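Local coordinates for putative thiosugar synthase (Amycolatopsis orientalis, PDB 4N6F) that acts as a thiosugar synthase in 2-thiosugar biosynthesis, a TIM-barrel enzyme of the ThiG family that draws on sulphur-carrier proteins from primary metabolism, at the interface of chains A and B. Sequence-based numbering; all coordinates share one arbitrary frame. Chains: chain A/B, Putative thiosugar synthase.

The interface of chains A and B. Residues chain A 204-205, 208, 243, 248; chain B 198-201, 229.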
# COMPACT_ATOMS: atom_id res chain seq x y z
N ALA A 204 0.77 0.14 -4.16
CA ALA A 204 -0.41 0.84 -3.62
C ALA A 204 -0.44 2.29 -4.10
O ALA A 204 -1.50 2.79 -4.49
CB ALA A 204 -0.43 0.79 -2.10
N GLU A 205 0.71 2.96 -4.06
CA GLU A 205 0.82 4.33 -4.53
C GLU A 205 0.43 4.46 -6.02
O GLU A 205 -0.33 5.35 -6.37
CB GLU A 205 2.23 4.88 -4.31
CG GLU A 205 2.36 6.36 -4.64
CD GLU A 205 3.74 6.93 -4.40
OE1 GLU A 205 3.94 8.13 -4.67
OE2 GLU A 205 4.64 6.17 -3.95
N GLU A 208 -3.25 4.43 -6.47
CA GLU A 208 -3.88 5.65 -5.96
C GLU A 208 -3.69 6.85 -6.88
O GLU A 208 -4.37 7.84 -6.74
CB GLU A 208 -3.41 5.96 -4.54
CG GLU A 208 -3.91 4.92 -3.55
CD GLU A 208 -3.66 5.27 -2.09
OE1 GLU A 208 -3.06 6.33 -1.79
OE2 GLU A 208 -4.09 4.48 -1.24
N SER A 243 -8.85 1.73 -2.49
CA SER A 243 -8.61 3.04 -1.90
C SER A 243 -8.84 4.14 -2.94
O SER A 243 -9.48 5.14 -2.65
CB SER A 243 -7.17 3.09 -1.34
OG SER A 243 -6.77 4.39 -0.98
N PRO A 248 -10.22 8.96 -1.84
CA PRO A 248 -9.51 9.39 -0.62
C PRO A 248 -9.64 10.88 -0.36
O PRO A 248 -9.78 11.66 -1.30
CB PRO A 248 -8.04 9.04 -0.91
CG PRO A 248 -8.06 8.12 -2.07
CD PRO A 248 -9.30 8.44 -2.86
N GLY B 198 -4.03 9.34 5.26
CA GLY B 198 -5.03 9.75 4.29
C GLY B 198 -5.58 8.63 3.45
O GLY B 198 -6.74 8.66 3.06
N SER B 199 -4.77 7.62 3.16
CA SER B 199 -5.18 6.55 2.25
C SER B 199 -4.44 5.26 2.54
O SER B 199 -3.60 5.20 3.44
CB SER B 199 -4.94 6.98 0.81
OG SER B 199 -3.57 7.22 0.57
N ALA B 200 -4.77 4.22 1.77
CA ALA B 200 -4.21 2.89 1.97
C ALA B 200 -2.70 2.81 1.79
O ALA B 200 -2.04 2.04 2.48
CB ALA B 200 -4.89 1.90 1.03
N ARG B 201 -2.15 3.60 0.87
CA ARG B 201 -0.70 3.54 0.61
C ARG B 201 0.09 4.00 1.83
O ARG B 201 1.20 3.51 2.06
CB ARG B 201 -0.31 4.37 -0.61
CG ARG B 201 -0.10 5.85 -0.36
CD ARG B 201 0.19 6.57 -1.66
NE ARG B 201 -0.20 7.97 -1.60
CZ ARG B 201 0.59 8.97 -1.22
NH1 ARG B 201 0.11 10.20 -1.20
NH2 ARG B 201 1.85 8.74 -0.85
N MET B 229 -12.83 2.46 2.03
CA MET B 229 -11.51 2.91 2.47
C MET B 229 -11.04 2.08 3.67
O MET B 229 -9.87 1.72 3.76
CB MET B 229 -11.50 4.39 2.80
CG MET B 229 -10.14 4.92 3.23
SD MET B 229 -8.76 4.62 2.09
CE MET B 229 -8.82 6.14 1.14
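A:Glu208 stretches out at the C-terminal end of helix 200-208, CG anti to its own carbonyl carbon (chi1 -68°), and sets its carboxylate tip-on against the first turn of the same helix in chain B. There B:Ser199 turns its hydroxyl between its backbone N and carbonyl carbon (chi1 61°), which aims OG at the incoming acid. B:Ser199 OG donates to A:Glu208 OE1 at 2.6 Å, on the syn side and only slightly out of the carboxylate plane. The other oxygen caps the helix: A:Glu208 OE2 accepts the backbone N-H of B:Arg201 at 3.0 Å, from well above the plane. On the opposite face of that plane A:Ser243 OG, from helix 226-245 of the same chain, donates to A:Glu208 OE2 at 2.7 Å. Held at both oxygens, the carboxylate has little freedom to rotate, and the N-terminal end of the B helix may favour its charged form. B:Arg201 runs extended past the acid, and its NE makes a salt bridge of 3.3 Å with A:Glu208 OE1, the guanidinium turned 77° from the carboxylate. The arginine's CD also lies against A:Glu205 CG at 3.7 Å, while A:Ala204 CB rests over its CA and CB. Around A:Ser243 apolar contacts take over: its CB presses snugly on B:Ala200 CB at 3.5 Å, and the bent B:Met229 brings its methyl CE to A:Pro248 CB at 3.6 Å, chain and ring crossing at about a right angle. With its two-fold twin, this polar helix cap and its apolar flank join two barrels in the deposited dimer, and may help hold the enzyme's subunits together in solution.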